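Local structure of protein ACDH-11, isoform b (4Y9J) at residues Arg328-Leu333 / Glu419-Gln424; Tyr426-Asp429 / Pro433-Leu436; Asp30-Asp35 / Leu333-Ser338. The protein belongs to the acyl-CoA dehydrogenase family of flavoproteins and binds flavin-adenine dinucleotide at sites that neighbouring subunits of a four-chain assembly help to build. All coordinates share one frame; numbering follows the deposited sequence.

Interaction 1 of 3, residues Arg328-Leu333 / Glu419-Gln424; sequences RRIISL and ECFGGQ. With FAD (flavin-adenine dinucleotide), chain C.
With CG of Phe421 opposite its own carbonyl carbon (chi1 -63°) and the ring plane turned perpendicular to the plane of CA, CB and CG (chi2 90°), the phenyl group reaches straight out from the turn to the side of helix 304-338. Ile330 answers by holding CG1 opposite its backbone N (chi1 -160°), which carries the delta methyl to the ring although its CB does not face that way. The two side chains run antiparallel past one another, CD1 of Ile330 lying 4.0 Å from CE1 of Phe421. One turn further along, the ring tip lodges against backbone as well as side chain: CZ of Phe421 is 3.6 Å from the carbonyl carbon of Leu333 and 3.9 Å from its CB. Phenylalanine suits the place because its flat, apolar ring is long enough to reach both Ile330 and Leu333.

The turn that carries this ring also holds the cofactor. Glu419 to Gly422 form a type I beta turn, closed by Gly422 N donating to Glu419 O at 2.9 Å. Just beyond it, Gly423 N gives a 2.9 Å hydrogen bond to phosphate oxygen O1P of FAD. Glycine fits Gly422 because its phi is positive, and, lacking side chains, both glycines let FAD come close, CA of Gly422 lying 3.5 Å from O3P of FAD.

Phe421 thus packs the loop after helix 389-419 against helix 304-338 within the helical C-terminal domain. Ala334 of helix 304-338 and Leu432 of helix 432-439 also touch its ring, Pro22 of an N-terminal loop packs on it, and Leu435 of helix 432-439 packs on Ile330.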
# COMPACT_ATOMS: atom_id res chain seq x y z
N ARG B 328 -29.39 -13.68 5.44
CA ARG B 328 -29.29 -14.91 6.22
C ARG B 328 -27.94 -15.02 6.91
O ARG B 328 -27.87 -15.45 8.08
CB ARG B 328 -29.53 -16.12 5.34
CG ARG B 328 -29.19 -17.50 5.96
CD ARG B 328 -29.97 -17.82 7.20
NE ARG B 328 -31.41 -17.79 6.92
CZ ARG B 328 -32.36 -17.31 7.71
NH1 ARG B 328 -32.04 -16.77 8.89
NH2 ARG B 328 -33.64 -17.37 7.32
N ARG B 329 -26.86 -14.67 6.23
CA ARG B 329 -25.54 -14.80 6.84
C ARG B 329 -25.41 -13.93 8.14
O ARG B 329 -24.98 -14.41 9.18
CB ARG B 329 -24.41 -14.49 5.83
CG ARG B 329 -23.01 -14.51 6.40
CD ARG B 329 -22.68 -15.87 6.98
NE ARG B 329 -22.65 -16.95 5.96
CZ ARG B 329 -21.58 -17.28 5.23
NH1 ARG B 329 -20.46 -16.56 5.29
NH2 ARG B 329 -21.66 -18.28 4.36
N ILE B 330 -25.82 -12.69 8.07
CA ILE B 330 -25.72 -11.81 9.21
C ILE B 330 -26.58 -12.30 10.33
O ILE B 330 -26.15 -12.26 11.46
CB ILE B 330 -25.87 -10.32 8.84
CG1 ILE B 330 -25.27 -9.43 9.95
CG2 ILE B 330 -27.32 -9.96 8.67
CD1 ILE B 330 -23.78 -9.61 10.12
N ILE B 331 -27.76 -12.84 10.06
CA ILE B 331 -28.61 -13.31 11.09
C ILE B 331 -28.01 -14.59 11.70
O ILE B 331 -28.04 -14.78 12.90
CB ILE B 331 -30.04 -13.60 10.53
CG1 ILE B 331 -30.76 -12.33 10.06
CG2 ILE B 331 -30.90 -14.37 11.54
CD1 ILE B 331 -32.08 -12.67 9.37
N SER B 332 -27.51 -15.49 10.88
CA SER B 332 -26.83 -16.67 11.39
C SER B 332 -25.65 -16.32 12.31
O SER B 332 -25.45 -16.96 13.37
CB SER B 332 -26.32 -17.58 10.22
OG SER B 332 -25.78 -18.78 10.72
N LEU B 333 -24.82 -15.38 11.86
CA LEU B 333 -23.70 -15.00 12.67
C LEU B 333 -24.10 -14.24 13.94
O LEU B 333 -23.61 -14.57 15.03
CB LEU B 333 -22.75 -14.17 11.86
CG LEU B 333 -22.03 -14.95 10.74
CD1 LEU B 333 -21.28 -13.98 9.87
CD2 LEU B 333 -21.15 -16.08 11.25
N GLU B 419 -24.87 -4.24 13.90
CA GLU B 419 -25.04 -3.57 15.18
C GLU B 419 -25.24 -4.56 16.33
O GLU B 419 -24.90 -4.23 17.44
CB GLU B 419 -26.22 -2.58 15.08
CG GLU B 419 -26.56 -1.77 16.32
CD GLU B 419 -27.66 -0.74 16.04
OE1 GLU B 419 -27.74 -0.31 14.85
OE2 GLU B 419 -28.46 -0.42 16.96
N CYS B 420 -25.74 -5.78 16.07
CA CYS B 420 -25.81 -6.79 17.09
C CYS B 420 -24.42 -7.10 17.69
O CYS B 420 -24.34 -7.65 18.79
CB CYS B 420 -26.38 -8.10 16.59
SG CYS B 420 -28.09 -7.98 15.98
N PHE B 421 -23.37 -6.87 16.93
CA PHE B 421 -22.01 -7.12 17.45
C PHE B 421 -21.41 -5.90 18.13
O PHE B 421 -20.26 -5.94 18.56
CB PHE B 421 -21.13 -7.50 16.30
CG PHE B 421 -21.57 -8.77 15.62
CD1 PHE B 421 -22.47 -8.75 14.57
CD2 PHE B 421 -21.01 -9.98 15.97
CE1 PHE B 421 -22.87 -9.90 13.96
CE2 PHE B 421 -21.39 -11.14 15.33
CZ PHE B 421 -22.33 -11.12 14.31
N GLY B 422 -22.14 -4.80 18.18
CA GLY B 422 -21.59 -3.56 18.73
C GLY B 422 -20.43 -3.05 17.92
O GLY B 422 -20.38 -3.21 16.69
N GLY B 423 -19.43 -2.46 18.61
CA GLY B 423 -18.25 -1.97 17.91
C GLY B 423 -17.53 -2.97 17.03
O GLY B 423 -17.00 -2.62 15.97
N GLN B 424 -17.52 -4.23 17.43
CA GLN B 424 -16.92 -5.28 16.65
C GLN B 424 -17.51 -5.49 15.29
O GLN B 424 -16.77 -5.82 14.31
CB GLN B 424 -16.94 -6.63 17.42
CG GLN B 424 -16.01 -6.60 18.61
CD GLN B 424 -14.52 -6.51 18.18
OE1 GLN B 424 -13.91 -5.45 18.26
NE2 GLN B 424 -13.97 -7.62 17.77
PA FAD C . -21.64 -4.86 23.03
O1A FAD C . -22.34 -4.26 24.30
O2A FAD C . -20.81 -6.13 23.24
O5B FAD C . -22.71 -5.35 21.89
C5B FAD C . -23.74 -4.47 21.49
C4B FAD C . -24.93 -5.34 21.21
O4B FAD C . -25.31 -5.82 22.52
C3B FAD C . -26.05 -4.49 20.62
O3B FAD C . -27.01 -5.26 19.86
C2B FAD C . -26.68 -3.92 21.90
O2B FAD C . -28.05 -3.61 21.73
C1B FAD C . -26.61 -5.19 22.75
N9A FAD C . -26.86 -4.88 24.17
C8A FAD C . -25.92 -4.42 25.06
N7A FAD C . -26.55 -4.29 26.30
C5A FAD C . -27.88 -4.69 26.16
C6A FAD C . -29.07 -4.82 27.03
N6A FAD C . -28.89 -4.46 28.31
N1A FAD C . -30.23 -5.29 26.51
C2A FAD C . -30.39 -5.64 25.22
N3A FAD C . -29.34 -5.55 24.37
C4A FAD C . -28.10 -5.08 24.75
N1 FAD C . -15.44 3.81 23.26
C2 FAD C . -14.76 4.63 24.09
O2 FAD C . -14.97 4.52 25.29
N3 FAD C . -13.96 5.59 23.64
C4 FAD C . -13.69 5.76 22.36
O4 FAD C . -12.89 6.61 21.93
C4X FAD C . -14.36 4.88 21.36
N5 FAD C . -14.11 4.93 20.02
C5X FAD C . -14.81 4.14 19.13
C6 FAD C . -14.59 4.20 17.75
C7 FAD C . -15.32 3.35 16.89
C7M FAD C . -15.13 3.45 15.43
C8 FAD C . -16.28 2.39 17.45
C8M FAD C . -17.08 1.46 16.54
C9 FAD C . -16.49 2.31 18.82
C9A FAD C . -15.78 3.14 19.68
N10 FAD C . -15.94 3.05 21.04
C10 FAD C . -15.27 3.89 21.93
C1' FAD C . -16.81 2.00 21.56
C2' FAD C . -18.31 2.15 21.55
O2' FAD C . -18.74 3.14 22.51
C3' FAD C . -18.79 0.71 21.77
O3' FAD C . -18.63 -0.08 20.58
C4' FAD C . -20.26 0.78 22.04
O4' FAD C . -20.41 1.42 23.33
C5' FAD C . -20.85 -0.64 21.95
O5' FAD C . -20.24 -1.43 22.98
P FAD C . -19.52 -2.85 22.58
O1P FAD C . -18.62 -2.62 21.39
O2P FAD C . -18.89 -3.39 23.88
O3P FAD C . -20.82 -3.72 22.15

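Interaction 2 of 3, residues Tyr426-Asp429 / Pro433-Leu436; sequences YMED and PTLL. With FAD (flavin-adenine dinucleotide), chain C.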
# COMPACT_ATOMS: atom_id res chain seq x y z
N TYR B 426 -18.28 -3.20 13.35
CA TYR B 426 -17.76 -2.14 12.51
C TYR B 426 -16.25 -2.33 12.16
O TYR B 426 -15.62 -1.50 11.45
CB TYR B 426 -17.95 -0.80 13.30
CG TYR B 426 -17.87 0.44 12.52
CD1 TYR B 426 -18.92 0.81 11.69
CD2 TYR B 426 -16.86 1.36 12.72
CE1 TYR B 426 -18.92 1.99 10.98
CE2 TYR B 426 -16.86 2.55 12.08
CZ TYR B 426 -17.86 2.90 11.18
OH TYR B 426 -17.86 4.04 10.45
N MET B 427 -15.67 -3.42 12.65
CA MET B 427 -14.24 -3.73 12.47
C MET B 427 -14.01 -4.63 11.26
O MET B 427 -14.51 -5.75 11.23
CB MET B 427 -13.62 -4.34 13.70
CG MET B 427 -13.74 -3.55 15.00
SD MET B 427 -12.86 -1.96 14.92
CE MET B 427 -14.15 -0.77 14.49
N GLU B 428 -13.31 -4.11 10.24
CA GLU B 428 -13.07 -4.80 8.99
C GLU B 428 -12.38 -6.14 9.21
O GLU B 428 -12.66 -7.12 8.42
CB GLU B 428 -12.24 -3.96 8.03
CG GLU B 428 -13.08 -2.88 7.38
CD GLU B 428 -14.04 -3.37 6.28
OE1 GLU B 428 -13.99 -4.57 5.86
OE2 GLU B 428 -14.88 -2.54 5.84
N ASP B 429 -11.56 -6.25 10.24
CA ASP B 429 -10.76 -7.49 10.38
C ASP B 429 -11.61 -8.66 10.94
O ASP B 429 -11.17 -9.78 10.88
CB ASP B 429 -9.40 -7.29 11.09
CG ASP B 429 -9.48 -6.49 12.36
OD1 ASP B 429 -10.43 -5.58 12.53
OD2 ASP B 429 -8.48 -6.69 13.11
N PRO B 433 -18.10 -6.28 8.28
CA PRO B 433 -18.41 -5.20 7.38
C PRO B 433 -18.42 -5.51 5.93
O PRO B 433 -19.19 -4.88 5.20
CB PRO B 433 -17.30 -4.13 7.64
CG PRO B 433 -16.93 -4.41 9.03
CD PRO B 433 -16.99 -5.94 9.17
N THR B 434 -17.66 -6.51 5.52
CA THR B 434 -17.74 -6.94 4.14
C THR B 434 -19.19 -7.26 3.71
O THR B 434 -19.57 -6.97 2.60
CB THR B 434 -16.88 -8.18 3.90
OG1 THR B 434 -15.52 -7.89 4.26
CG2 THR B 434 -16.96 -8.59 2.49
N LEU B 435 -19.93 -7.92 4.59
CA LEU B 435 -21.30 -8.28 4.33
C LEU B 435 -22.12 -7.05 4.03
O LEU B 435 -22.95 -7.09 3.10
CB LEU B 435 -21.93 -9.05 5.50
CG LEU B 435 -21.24 -10.38 5.83
CD1 LEU B 435 -21.79 -10.87 7.14
CD2 LEU B 435 -21.50 -11.37 4.70
N LEU B 436 -21.90 -5.95 4.75
CA LEU B 436 -22.68 -4.73 4.51
C LEU B 436 -22.26 -4.03 3.19
O LEU B 436 -23.11 -3.65 2.36
CB LEU B 436 -22.49 -3.73 5.65
CG LEU B 436 -23.23 -2.43 5.54
CD1 LEU B 436 -24.73 -2.60 5.65
CD2 LEU B 436 -22.73 -1.49 6.61
PA FAD C . -21.64 -4.86 23.03
O1A FAD C . -22.34 -4.26 24.30
O2A FAD C . -20.81 -6.13 23.24
O5B FAD C . -22.71 -5.35 21.89
C5B FAD C . -23.74 -4.47 21.49
C4B FAD C . -24.93 -5.34 21.21
O4B FAD C . -25.31 -5.82 22.52
C3B FAD C . -26.05 -4.49 20.62
O3B FAD C . -27.01 -5.26 19.86
C2B FAD C . -26.68 -3.92 21.90
O2B FAD C . -28.05 -3.61 21.73
C1B FAD C . -26.61 -5.19 22.75
N9A FAD C . -26.86 -4.88 24.17
C8A FAD C . -25.92 -4.42 25.06
N7A FAD C . -26.55 -4.29 26.30
C5A FAD C . -27.88 -4.69 26.16
C6A FAD C . -29.07 -4.82 27.03
N6A FAD C . -28.89 -4.46 28.31
N1A FAD C . -30.23 -5.29 26.51
C2A FAD C . -30.39 -5.64 25.22
N3A FAD C . -29.34 -5.55 24.37
C4A FAD C . -28.10 -5.08 24.75
N1 FAD C . -15.44 3.81 23.26
C2 FAD C . -14.76 4.63 24.09
O2 FAD C . -14.97 4.52 25.29
N3 FAD C . -13.96 5.59 23.64
C4 FAD C . -13.69 5.76 22.36
O4 FAD C . -12.89 6.61 21.93
C4X FAD C . -14.36 4.88 21.36
N5 FAD C . -14.11 4.93 20.02
C5X FAD C . -14.81 4.14 19.13
C6 FAD C . -14.59 4.20 17.75
C7 FAD C . -15.32 3.35 16.89
C7M FAD C . -15.13 3.45 15.43
C8 FAD C . -16.28 2.39 17.45
C8M FAD C . -17.08 1.46 16.54
C9 FAD C . -16.49 2.31 18.82
C9A FAD C . -15.78 3.14 19.68
N10 FAD C . -15.94 3.05 21.04
C10 FAD C . -15.27 3.89 21.93
C1' FAD C . -16.81 2.00 21.56
C2' FAD C . -18.31 2.15 21.55
O2' FAD C . -18.74 3.14 22.51
C3' FAD C . -18.79 0.71 21.77
O3' FAD C . -18.63 -0.08 20.58
C4' FAD C . -20.26 0.78 22.04
O4' FAD C . -20.41 1.42 23.33
C5' FAD C . -20.85 -0.64 21.95
O5' FAD C . -20.24 -1.43 22.98
P FAD C . -19.52 -2.85 22.58
O1P FAD C . -18.62 -2.62 21.39
O2P FAD C . -18.89 -3.39 23.88
O3P FAD C . -20.82 -3.72 22.15
O HOH W 1 -15.00 -7.15 6.73
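The Tyr426 ring and the flavin's methylated end meet obliquely, with CD2 of Tyr426 3.8 Å from the C8M methyl of FAD. C7M of FAD is equally close, 3.8 Å from CD2 of Tyr426. The hydroxyl at the far end hydrogen-bonds to the backbone carbonyl of Arg437 of the second subunit, so tyrosine supplies both an apolar flank for the flavin and a polar tip for the interface. Pro433, whose ring is puckered, fits into the chain's own bend: its CD is 3.2 Å from Met427 O, and CB is 3.4 Å from Glu428 OE2.

This is the short connection leading into helix 432-439 of the acyl-CoA dehydrogenase C-terminal domain. Proline suits the first turn of a helix, where its missing N-H costs no helical bond. Glu428 folds back over it through a bend at chi2 (-75°), and its carboxylate makes a salt bridge with Arg437 of the same chain. Water 1 joins the two segments: it accepts from Thr434 N, an N-H of the helix's first turn, at 3.0 Å, and lies 2.9 Å from both O and OE1 of Glu428, either of which it can donate to.

Interaction 3 of 3, residues Asp30-Asp35 / Leu333-Ser338; sequences DDPILD and LARDYS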
# COMPACT_ATOMS: atom_id res chain seq x y z
N ASP B 30 -28.01 -25.40 9.20
CA ASP B 30 -28.27 -24.37 10.16
C ASP B 30 -29.37 -23.48 9.67
O ASP B 30 -29.89 -22.67 10.49
CB ASP B 30 -26.99 -23.55 10.40
CG ASP B 30 -27.06 -22.63 11.66
OD1 ASP B 30 -27.11 -23.16 12.82
OD2 ASP B 30 -27.03 -21.40 11.47
N ASP B 31 -29.73 -23.55 8.38
CA ASP B 31 -30.74 -22.60 7.85
C ASP B 31 -32.11 -22.94 8.48
O ASP B 31 -32.52 -24.10 8.46
CB ASP B 31 -30.85 -22.61 6.32
CG ASP B 31 -31.64 -21.40 5.76
OD1 ASP B 31 -32.89 -21.47 5.64
OD2 ASP B 31 -31.01 -20.39 5.38
N PRO B 32 -32.82 -21.90 8.99
CA PRO B 32 -34.17 -22.05 9.53
C PRO B 32 -35.19 -22.69 8.61
O PRO B 32 -35.97 -23.49 9.07
CB PRO B 32 -34.56 -20.60 9.80
CG PRO B 32 -33.29 -19.96 10.21
CD PRO B 32 -32.29 -20.56 9.27
N ILE B 33 -35.21 -22.34 7.32
CA ILE B 33 -36.26 -22.83 6.45
C ILE B 33 -35.90 -23.49 5.14
O ILE B 33 -36.78 -24.05 4.51
CB ILE B 33 -37.27 -21.75 6.01
CG1 ILE B 33 -36.60 -20.64 5.26
CG2 ILE B 33 -38.14 -21.24 7.16
CD1 ILE B 33 -37.65 -19.89 4.47
N LEU B 34 -34.65 -23.43 4.71
CA LEU B 34 -34.24 -24.04 3.45
C LEU B 34 -34.59 -25.52 3.27
O LEU B 34 -35.14 -25.90 2.25
CB LEU B 34 -32.71 -23.89 3.29
CG LEU B 34 -32.21 -24.36 1.94
CD1 LEU B 34 -33.00 -23.74 0.81
CD2 LEU B 34 -30.74 -23.99 1.91
N ASP B 35 -34.21 -26.35 4.24
CA ASP B 35 -34.48 -27.77 4.12
C ASP B 35 -36.01 -28.03 4.14
O ASP B 35 -36.49 -28.84 3.35
CB ASP B 35 -33.78 -28.53 5.25
CG ASP B 35 -34.01 -30.07 5.20
OD1 ASP B 35 -33.43 -30.75 4.31
OD2 ASP B 35 -34.75 -30.58 6.06
N LEU B 333 -24.82 -15.38 11.86
CA LEU B 333 -23.70 -15.00 12.67
C LEU B 333 -24.10 -14.24 13.94
O LEU B 333 -23.61 -14.57 15.03
CB LEU B 333 -22.75 -14.17 11.86
CG LEU B 333 -22.03 -14.95 10.74
CD1 LEU B 333 -21.28 -13.98 9.87
CD2 LEU B 333 -21.15 -16.08 11.25
N ALA B 334 -25.08 -13.36 13.80
CA ALA B 334 -25.54 -12.58 14.96
C ALA B 334 -26.20 -13.48 15.96
O ALA B 334 -25.93 -13.39 17.18
CB ALA B 334 -26.46 -11.45 14.49
N ARG B 335 -27.06 -14.39 15.52
CA ARG B 335 -27.61 -15.27 16.50
C ARG B 335 -26.62 -16.18 17.24
O ARG B 335 -26.76 -16.39 18.46
CB ARG B 335 -28.82 -16.10 16.01
CG ARG B 335 -28.48 -17.30 15.21
CD ARG B 335 -29.73 -18.00 14.67
NE ARG B 335 -29.34 -19.21 13.96
CZ ARG B 335 -30.18 -20.16 13.56
NH1 ARG B 335 -31.47 -20.08 13.82
NH2 ARG B 335 -29.70 -21.22 12.93
N ASP B 336 -25.61 -16.70 16.55
CA ASP B 336 -24.59 -17.43 17.24
C ASP B 336 -23.79 -16.58 18.26
O ASP B 336 -23.50 -17.02 19.35
CB ASP B 336 -23.63 -18.03 16.23
CG ASP B 336 -22.59 -18.83 16.89
OD1 ASP B 336 -22.86 -19.95 17.20
OD2 ASP B 336 -21.45 -18.34 17.04
N TYR B 337 -23.43 -15.39 17.86
CA TYR B 337 -22.73 -14.46 18.76
C TYR B 337 -23.55 -14.17 20.00
O TYR B 337 -22.97 -14.09 21.10
CB TYR B 337 -22.42 -13.19 18.04
CG TYR B 337 -21.49 -12.26 18.80
CD1 TYR B 337 -20.16 -12.62 19.05
CD2 TYR B 337 -21.92 -11.00 19.16
CE1 TYR B 337 -19.30 -11.74 19.71
CE2 TYR B 337 -21.05 -10.09 19.76
CZ TYR B 337 -19.77 -10.46 20.05
OH TYR B 337 -18.93 -9.60 20.71
N SER B 338 -24.89 -14.08 19.83
CA SER B 338 -25.76 -13.84 20.97
C SER B 338 -25.67 -14.86 22.09
O SER B 338 -26.00 -14.56 23.24
CB SER B 338 -27.21 -13.65 20.53
OG SER B 338 -27.87 -14.86 20.27
O HOH W 2 -26.54 -19.68 13.60
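Arg335 reaches from helix 304-338 to Asp30 in the loop that leads into helix 34-41, a buried salt bridge between the N-terminal and C-terminal helical domains of the acyl-CoA dehydrogenase fold. Its CG sits between the backbone N and the carbonyl carbon (chi1 80°), and from there the chain runs fully extended to NE, long enough for the guanidinium to span the gap. Asp30 reaches to meet it with CG opposite its backbone N (chi1 -166°). NH2 of Arg335 donates to OD2 of Asp30 at 3.0 Å, but the two planes stand 80° apart, so the carboxylate does not pair in-plane with two guanidinium nitrogens; OD2 is met from above its plane. Water 2, in the plane of the guanidinium, accepts from Arg335 NE at 2.9 Å and donates to Asp30 OD2, giving the same oxygen a second link to the arginine.

Arginine suits this site because its several N-H groups can serve different partners: NH1 binds the backbone carbonyls of Val587 and Asp589 of the second subunit. Pro32 approaches obliquely, its CG 4.0 Å from Arg335 NH1. Asp30 OD1 bonds to Thr592 of that subunit.

Asp31 turns away to shape the start of helix 34-41. In an Asx turn its OD1 accepts from Ile33 N at 3.0 Å, and from the opposite face of the carboxylate it takes Leu34 N at 2.8 Å.

From the N terminus, the loop before helix 34-41 comes first, and interaction 3 ties it to residues 333-338 of helix 304-338, closing a span of 297 residues that includes the beta-sheet middle domain. Interaction 1 opens on the same helix within that span and closes beyond it at 419-424, so the two cross and share Leu333. Interaction 2 follows in series as a local bend with three residues between its segments. Leu435 packs back on Arg329 and Leu333, bringing helix 432-439 against the first contact, while Ser332 and Arg328 reach Asp30 and Asp31. Interactions 1 and 2 both touch FAD, and all three border the second subunit.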